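Long-range contacts in globin III, extracellular (Lumbricus terrestris, PDB 1X9F), which binds heme and carbon monoxide as an extracellular globin subunit of the earthworm erythrocruorin, and so probably serves in reversible oxygen transport: residues L39-L43 and K115-L120; W19-W23 and L75-D79. One frame throughout, in Å; residues are numbered along the deposited sequence.

Two helix contacts on one heme illustrate how a globin builds its pocket from pieces distant in sequence. Along the chain the segments alternate, 19-23 and 39-43 being followed by their partners 75-79 and 115-120, so the two connections cross along the sequence. Their centres lie about 16 Å apart, on opposite sides of the chain's centre. Interaction 1 reaches both the porphyrin and the bound carbon monoxide; interaction 2 meets the heme through the backbone of helix 65-83, while side chains of that helix reach the end of the amino-terminal helix. Leu120 CD2 of interaction 1 packs on Leu78 CD2 of interaction 2, 4.1 Å apart, so the two touch through one pair of leucine methyls.

Interaction 1 of 2, residues L39-L43 and K115-L120; sequences LLTKL and KFGEIL. With HEM (protoporphyrin IX containing Fe), chain R; CMO (carbon monoxide), chain S.
Phe116 fills the angle between helix 28-46 and the heme, so one ring serves both a helix contact and a cofactor pocket. Its CE2 corner meets Leu39 CB at 3.8 Å, with Leu40 CD2 at 4.0 Å from the same CE2, while CE1 turns to the vinyl carbon CBB of the heme, which approaches the ring edge near its plane, and the meso carbon CHC stands over one face, toward the rim. With CG anti to the backbone N (chi1 -166°), the ring reaches across to Leu39 and Leu40, which meet it obliquely. Leu40 passes the contact on to the ligand, both its methyls, CD1 and CD2, lying 3.4 Å from the carbon monoxide O.

Ile119 points into helix 28-46. Its CD1 comes to 3.5 Å from Leu43 CA and its CG2 to 3.8 Å from Leu39 CD2; Leu39 and Ile119 run past each other in opposite directions. The Lys42 chain crosses Ile119 obliquely, its CG on CD1 and CG1, and its amino group pairs with Asp46. Leu43 divides its branches: CD1 packs on Lys115 CB and CD2 faces the heme CAC, 3.9 Å away. No hydrogen bond joins the segments; their short axes come to 9.8 Å, with 127° between N-to-C directions. Such apolar crossing is characteristic of the B and G helices of the globin fold, here forming one wall of the distal heme pocket.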
loop_
_atom_site.group_PDB
_atom_site.type_symbol
_atom_site.label_atom_id
_atom_site.label_comp_id
_atom_site.label_asym_id
_atom_site.label_seq_id
_atom_site.Cartn_x
_atom_site.Cartn_y
_atom_site.Cartn_z
ATOM N N LEU C 39 -16.731 3.446 -35.849
ATOM C CA LEU C 39 -18.131 3.081 -35.597
ATOM C C LEU C 39 -19.001 3.078 -36.852
ATOM O O LEU C 39 -19.655 2.077 -37.147
ATOM C CB LEU C 39 -18.753 3.984 -34.525
ATOM C CG LEU C 39 -18.097 3.976 -33.140
ATOM C CD1 LEU C 39 -18.628 5.121 -32.287
ATOM C CD2 LEU C 39 -18.266 2.634 -32.426
ATOM N N LEU C 40 -19.013 4.185 -37.586
ATOM C CA LEU C 40 -19.866 4.284 -38.765
ATOM C C LEU C 40 -19.403 3.340 -39.868
ATOM O O LEU C 40 -20.225 2.696 -40.531
ATOM C CB LEU C 40 -19.926 5.726 -39.264
ATOM C CG LEU C 40 -20.576 6.705 -38.285
ATOM C CD1 LEU C 40 -20.455 8.125 -38.817
ATOM C CD2 LEU C 40 -22.047 6.355 -38.037
ATOM N N THR C 41 -18.090 3.251 -40.052
ATOM C CA THR C 41 -17.509 2.311 -41.009
ATOM C C THR C 41 -17.990 0.879 -40.759
ATOM O O THR C 41 -18.401 0.185 -41.695
ATOM C CB THR C 41 -15.967 2.410 -40.974
ATOM O OG1 THR C 41 -15.540 3.382 -41.937
ATOM C CG2 THR C 41 -15.300 1.118 -41.461
ATOM N N LYS C 42 -17.943 0.456 -39.495
ATOM C CA LYS C 42 -18.413 -0.863 -39.085
ATOM C C LYS C 42 -19.917 -0.982 -39.324
ATOM O O LYS C 42 -20.402 -2.033 -39.757
ATOM C CB LYS C 42 -18.064 -1.116 -37.611
ATOM C CG LYS C 42 -18.441 -2.498 -37.057
ATOM C CD LYS C 42 -17.450 -3.598 -37.448
ATOM C CE LYS C 42 -17.771 -4.920 -36.740
ATOM N NZ LYS C 42 -19.145 -5.441 -37.064
ATOM N N LEU C 43 -20.645 0.101 -39.058
ATOM C CA LEU C 43 -22.079 0.129 -39.308
ATOM C C LEU C 43 -22.384 -0.126 -40.780
ATOM O O LEU C 43 -23.233 -0.961 -41.096
ATOM C CB LEU C 43 -22.707 1.447 -38.844
ATOM C CG LEU C 43 -24.219 1.593 -39.075
ATOM C CD1 LEU C 43 -25.031 0.648 -38.170
ATOM C CD2 LEU C 43 -24.648 3.031 -38.829
ATOM N N LYS C 115 -28.232 -1.747 -34.437
ATOM C CA LYS C 115 -26.918 -2.231 -34.810
ATOM C C LYS C 115 -25.839 -1.324 -34.234
ATOM O O LYS C 115 -24.857 -1.802 -33.666
ATOM C CB LYS C 115 -26.799 -2.283 -36.330
ATOM C CG LYS C 115 -26.344 -3.622 -36.857
ATOM C CD LYS C 115 -25.056 -4.069 -36.198
ATOM C CE LYS C 115 -24.731 -5.507 -36.557
ATOM N NZ LYS C 115 -25.828 -6.453 -36.166
ATOM N N PHE C 116 -26.033 -0.017 -34.385
ATOM C CA PHE C 116 -25.104 0.963 -33.846
ATOM C C PHE C 116 -24.857 0.727 -32.357
ATOM O O PHE C 116 -23.706 0.704 -31.915
ATOM C CB PHE C 116 -25.608 2.380 -34.109
ATOM C CG PHE C 116 -24.570 3.434 -33.883
ATOM C CD1 PHE C 116 -24.694 4.329 -32.825
ATOM C CD2 PHE C 116 -23.454 3.524 -34.714
ATOM C CE1 PHE C 116 -23.729 5.309 -32.601
ATOM C CE2 PHE C 116 -22.480 4.497 -34.498
ATOM C CZ PHE C 116 -22.618 5.391 -33.437
ATOM N N GLY C 117 -25.933 0.515 -31.603
ATOM C CA GLY C 117 -25.847 0.150 -30.191
ATOM C C GLY C 117 -24.949 -1.040 -29.910
ATOM O O GLY C 117 -24.175 -1.021 -28.950
ATOM N N GLU C 118 -25.053 -2.077 -30.739
ATOM C CA GLU C 118 -24.202 -3.256 -30.601
ATOM C C GLU C 118 -22.756 -2.907 -30.904
ATOM O O GLU C 118 -21.858 -3.282 -30.150
ATOM C CB GLU C 118 -24.648 -4.382 -31.530
ATOM C CG GLU C 118 -26.073 -4.856 -31.320
ATOM C CD GLU C 118 -26.614 -5.614 -32.520
ATOM O OE1 GLU C 118 -27.801 -5.997 -32.486
ATOM O OE2 GLU C 118 -25.858 -5.830 -33.495
ATOM N N ILE C 119 -22.533 -2.199 -32.010
ATOM C CA ILE C 119 -21.183 -1.775 -32.383
ATOM C C ILE C 119 -20.567 -0.895 -31.288
ATOM O O ILE C 119 -19.390 -1.040 -30.953
ATOM C CB ILE C 119 -21.177 -1.065 -33.763
ATOM C CG1 ILE C 119 -21.571 -2.048 -34.868
ATOM C CG2 ILE C 119 -19.800 -0.461 -34.064
ATOM C CD1 ILE C 119 -21.930 -1.394 -36.185
ATOM N N LEU C 120 -21.383 -0.007 -30.726
ATOM C CA LEU C 120 -20.963 0.909 -29.674
ATOM C C LEU C 120 -20.623 0.152 -28.391
ATOM O O LEU C 120 -19.646 0.470 -27.712
ATOM C CB LEU C 120 -22.074 1.931 -29.427
ATOM C CG LEU C 120 -21.817 3.279 -28.755
ATOM C CD1 LEU C 120 -20.562 3.965 -29.278
ATOM C CD2 LEU C 120 -23.033 4.165 -28.967
HETATM C CHA HEM R . -26.398 13.237 -38.990
HETATM C CHB HEM R . -25.942 12.354 -34.188
HETATM C CHC HEM R . -26.624 7.580 -34.930
HETATM C CHD HEM R . -27.437 8.519 -39.682
HETATM C C1A HEM R . -26.141 13.428 -37.549
HETATM C C2A HEM R . -25.804 14.679 -37.035
HETATM C C3A HEM R . -25.655 14.464 -35.593
HETATM C C4A HEM R . -25.947 13.025 -35.487
HETATM C CMA HEM R . -25.299 15.444 -34.503
HETATM C CAA HEM R . -25.623 15.971 -37.786
HETATM C CBA HEM R . -26.873 16.820 -37.655
HETATM C CGA HEM R . -26.614 18.112 -38.384
HETATM O O1A HEM R . -25.974 19.010 -37.798
HETATM O O2A HEM R . -27.048 18.230 -39.549
HETATM C C1B HEM R . -26.092 10.920 -33.964
HETATM C C2B HEM R . -25.923 10.381 -32.694
HETATM C C3B HEM R . -26.095 9.063 -32.962
HETATM C C4B HEM R . -26.377 8.881 -34.298
HETATM C CMB HEM R . -25.614 11.056 -31.377
HETATM C CAB HEM R . -26.072 8.119 -32.016
HETATM C CBB HEM R . -25.907 7.433 -30.849
HETATM C C1C HEM R . -26.907 7.414 -36.366
HETATM C C2C HEM R . -27.133 6.166 -36.922
HETATM C C3C HEM R . -27.373 6.466 -38.237
HETATM C C4C HEM R . -27.239 7.826 -38.398
HETATM C CMC HEM R . -27.157 4.818 -36.247
HETATM C CAC HEM R . -27.632 5.474 -39.310
HETATM C CBC HEM R . -28.824 5.233 -40.000
HETATM C C1D HEM R . -27.223 9.950 -39.943
HETATM C C2D HEM R . -27.303 10.473 -41.232
HETATM C C3D HEM R . -27.022 11.814 -41.087
HETATM C C4D HEM R . -26.772 11.963 -39.633
HETATM C CMD HEM R . -27.643 9.726 -42.500
HETATM C CAD HEM R . -26.968 12.874 -42.153
HETATM C CBD HEM R . -25.564 12.855 -42.741
HETATM C CGD HEM R . -25.489 14.000 -43.710
HETATM O O1D HEM R . -25.804 13.805 -44.903
HETATM O O2D HEM R . -25.122 15.103 -43.262
HETATM N NA HEM R . -26.264 12.410 -36.649
HETATM N NB HEM R . -26.364 10.055 -34.982
HETATM N NC HEM R . -26.975 8.459 -37.241
HETATM N ND HEM R . -26.898 10.807 -38.941
HETATM FE FE HEM R . -26.662 10.443 -36.955
HETATM C C CMO S . -24.400 10.110 -37.463
HETATM O O CMO S . -23.395 9.443 -37.634
#

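Interaction 2 of 2, residues W19-W23 and L75-D79; sequences WDILW and LNGLD. With HEM (protoporphyrin IX containing Fe), chain R.
Trp19 and Asp79 share a nearly straight hydrogen bond, in which the indole NE1 donates to OD2 over 2.8 Å with an angle of 169° at the hydrogen. The acceptor lies in the plane of the indole and accepts the bond with its anti lone pair, on the side away from OD1; the ring and carboxylate planes are 32° apart. That other oxygen is taken up by Arg26 of the neighbouring Globin II chain in a salt bridge. A carboxylate held at both oxygens has little freedom to rotate, and the arginine probably favours its ionised form. Thus one buried acid ties the amino-terminal helix to helix 65-83 and helix 65-83 to the next subunit.

Beyond the polar end, the far corner of the same indole is apolar. Leu75 CD1 comes to the ring edge at CH2, 3.6 Å away, and Leu78 CD2 approaches the same CH2 from an oblique direction at 3.9 Å. Trp19 gets there with its CG anti to the backbone N (chi1 177°), which sends the ring out toward helix 65-83. Trp23, four residues on, sets its CZ2 above a face of the Trp19 ring, near the rim. Its own CH2 reaches Leu75 CD1 at 4.1 Å, and Lys32 adds a cation-pi interaction to Trp23. Asp79 OD2 remains 4.0 Å from Trp23 NE1, too far to count as a second hydrogen bond.

On another side, helix 65-83 meets the porphyrin by its main chain: the heme methyl CMB lies 3.5 Å from Gly77 C and 3.4 Å from Leu78 N. A tryptophan near the end of the first helix, packed on the helix that covers the distal heme face, is a familiar A-to-E contact of the globin fold.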
loop_
_atom_site.group_PDB
_atom_site.type_symbol
_atom_site.label_atom_id
_atom_site.label_comp_id
_atom_site.label_asym_id
_atom_site.label_seq_id
_atom_site.Cartn_x
_atom_site.Cartn_y
_atom_site.Cartn_z
ATOM N N TRP C 19 -16.772 7.760 -19.544
ATOM C CA TRP C 19 -16.643 8.445 -20.824
ATOM C C TRP C 19 -15.595 9.549 -20.762
ATOM O O TRP C 19 -14.800 9.723 -21.687
ATOM C CB TRP C 19 -17.997 9.036 -21.170
ATOM C CG TRP C 19 -18.095 9.847 -22.413
ATOM C CD1 TRP C 19 -18.289 11.192 -22.484
ATOM C CD2 TRP C 19 -18.086 9.370 -23.766
ATOM N NE1 TRP C 19 -18.394 11.588 -23.799
ATOM C CE2 TRP C 19 -18.276 10.489 -24.607
ATOM C CE3 TRP C 19 -17.937 8.106 -24.358
ATOM C CZ2 TRP C 19 -18.303 10.387 -26.000
ATOM C CZ3 TRP C 19 -17.969 8.004 -25.741
ATOM C CH2 TRP C 19 -18.150 9.140 -26.547
ATOM N N ASP C 20 -15.605 10.284 -19.654
ATOM C CA ASP C 20 -14.719 11.416 -19.438
ATOM C C ASP C 20 -13.243 11.072 -19.559
ATOM O O ASP C 20 -12.439 11.898 -19.998
ATOM C CB ASP C 20 -14.967 11.992 -18.057
ATOM C CG ASP C 20 -15.236 13.456 -18.106
ATOM O OD1 ASP C 20 -14.308 14.239 -17.798
ATOM O OD2 ASP C 20 -16.335 13.929 -18.478
ATOM N N ILE C 21 -12.895 9.860 -19.136
ATOM C CA ILE C 21 -11.556 9.330 -19.325
ATOM C C ILE C 21 -11.041 9.513 -20.767
ATOM O O ILE C 21 -9.879 9.868 -20.958
ATOM C CB ILE C 21 -11.483 7.859 -18.815
ATOM C CG1 ILE C 21 -11.222 7.843 -17.301
ATOM C CG2 ILE C 21 -10.392 7.062 -19.547
ATOM C CD1 ILE C 21 -11.810 6.613 -16.559
ATOM N N LEU C 22 -11.892 9.315 -21.773
ATOM C CA LEU C 22 -11.442 9.489 -23.160
ATOM C C LEU C 22 -10.851 10.853 -23.484
ATOM O O LEU C 22 -10.031 10.964 -24.401
ATOM C CB LEU C 22 -12.573 9.211 -24.156
ATOM C CG LEU C 22 -12.688 7.726 -24.510
ATOM C CD1 LEU C 22 -13.799 7.524 -25.509
ATOM C CD2 LEU C 22 -11.375 7.166 -25.048
ATOM N N TRP C 23 -11.258 11.884 -22.748
ATOM C CA TRP C 23 -10.860 13.254 -23.096
ATOM C C TRP C 23 -9.862 13.822 -22.096
ATOM O O TRP C 23 -9.679 15.041 -22.000
ATOM C CB TRP C 23 -12.097 14.150 -23.251
ATOM C CG TRP C 23 -13.269 13.372 -23.741
ATOM C CD1 TRP C 23 -14.395 13.068 -23.036
ATOM C CD2 TRP C 23 -13.412 12.733 -25.018
ATOM N NE1 TRP C 23 -15.242 12.302 -23.799
ATOM C CE2 TRP C 23 -14.665 12.080 -25.021
ATOM C CE3 TRP C 23 -12.616 12.659 -26.170
ATOM C CZ2 TRP C 23 -15.141 11.368 -26.123
ATOM C CZ3 TRP C 23 -13.090 11.943 -27.267
ATOM C CH2 TRP C 23 -14.344 11.309 -27.232
ATOM N N LEU C 75 -20.093 12.276 -32.839
ATOM C CA LEU C 75 -19.407 12.027 -31.585
ATOM C C LEU C 75 -19.742 13.107 -30.572
ATOM O O LEU C 75 -19.869 12.821 -29.380
ATOM C CB LEU C 75 -17.892 11.956 -31.796
ATOM C CG LEU C 75 -17.184 10.701 -31.280
ATOM C CD1 LEU C 75 -17.397 10.475 -29.784
ATOM C CD2 LEU C 75 -17.622 9.476 -32.069
ATOM N N ASN C 76 -19.884 14.344 -31.043
ATOM C CA ASN C 76 -20.312 15.421 -30.163
ATOM C C ASN C 76 -21.784 15.324 -29.810
ATOM O O ASN C 76 -22.203 15.780 -28.745
ATOM C CB ASN C 76 -19.947 16.791 -30.730
ATOM C CG ASN C 76 -18.563 17.242 -30.295
ATOM O OD1 ASN C 76 -17.723 16.427 -29.901
ATOM N ND2 ASN C 76 -18.320 18.544 -30.357
ATOM N N GLY C 77 -22.560 14.703 -30.698
ATOM C CA GLY C 77 -23.969 14.437 -30.430
ATOM C C GLY C 77 -24.092 13.459 -29.280
ATOM O O GLY C 77 -24.918 13.647 -28.384
ATOM N N LEU C 78 -23.264 12.415 -29.313
ATOM C CA LEU C 78 -23.239 11.402 -28.258
ATOM C C LEU C 78 -22.648 11.992 -26.975
ATOM O O LEU C 78 -23.120 11.690 -25.873
ATOM C CB LEU C 78 -22.466 10.156 -28.712
ATOM C CG LEU C 78 -22.278 9.008 -27.706
ATOM C CD1 LEU C 78 -23.619 8.437 -27.243
ATOM C CD2 LEU C 78 -21.401 7.908 -28.300
ATOM N N ASP C 79 -21.639 12.850 -27.129
ATOM C CA ASP C 79 -21.057 13.603 -26.009
ATOM C C ASP C 79 -22.080 14.503 -25.315
ATOM O O ASP C 79 -22.110 14.592 -24.087
ATOM C CB ASP C 79 -19.879 14.460 -26.481
ATOM C CG ASP C 79 -19.107 15.065 -25.326
ATOM O OD1 ASP C 79 -18.974 16.309 -25.272
ATOM O OD2 ASP C 79 -18.606 14.361 -24.419
HETATM C CHA HEM R . -26.398 13.237 -38.990
HETATM C CHB HEM R . -25.942 12.354 -34.188
HETATM C CHC HEM R . -26.624 7.580 -34.930
HETATM C CHD HEM R . -27.437 8.519 -39.682
HETATM C C1A HEM R . -26.141 13.428 -37.549
HETATM C C2A HEM R . -25.804 14.679 -37.035
HETATM C C3A HEM R . -25.655 14.464 -35.593
HETATM C C4A HEM R . -25.947 13.025 -35.487
HETATM C CMA HEM R . -25.299 15.444 -34.503
HETATM C CAA HEM R . -25.623 15.971 -37.786
HETATM C CBA HEM R . -26.873 16.820 -37.655
HETATM C CGA HEM R . -26.614 18.112 -38.384
HETATM O O1A HEM R . -25.974 19.010 -37.798
HETATM O O2A HEM R . -27.048 18.230 -39.549
HETATM C C1B HEM R . -26.092 10.920 -33.964
HETATM C C2B HEM R . -25.923 10.381 -32.694
HETATM C C3B HEM R . -26.095 9.063 -32.962
HETATM C C4B HEM R . -26.377 8.881 -34.298
HETATM C CMB HEM R . -25.614 11.056 -31.377
HETATM C CAB HEM R . -26.072 8.119 -32.016
HETATM C CBB HEM R . -25.907 7.433 -30.849
HETATM C C1C HEM R . -26.907 7.414 -36.366
HETATM C C2C HEM R . -27.133 6.166 -36.922
HETATM C C3C HEM R . -27.373 6.466 -38.237
HETATM C C4C HEM R . -27.239 7.826 -38.398
HETATM C CMC HEM R . -27.157 4.818 -36.247
HETATM C CAC HEM R . -27.632 5.474 -39.310
HETATM C CBC HEM R . -28.824 5.233 -40.000
HETATM C C1D HEM R . -27.223 9.950 -39.943
HETATM C C2D HEM R . -27.303 10.473 -41.232
HETATM C C3D HEM R . -27.022 11.814 -41.087
HETATM C C4D HEM R . -26.772 11.963 -39.633
HETATM C CMD HEM R . -27.643 9.726 -42.500
HETATM C CAD HEM R . -26.968 12.874 -42.153
HETATM C CBD HEM R . -25.564 12.855 -42.741
HETATM C CGD HEM R . -25.489 14.000 -43.710
HETATM O O1D HEM R . -25.804 13.805 -44.903
HETATM O O2D HEM R . -25.122 15.103 -43.262
HETATM N NA HEM R . -26.264 12.410 -36.649
HETATM N NB HEM R . -26.364 10.055 -34.982
HETATM N NC HEM R . -26.975 8.459 -37.241
HETATM N ND HEM R . -26.898 10.807 -38.941
HETATM FE FE HEM R . -26.662 10.443 -36.955
#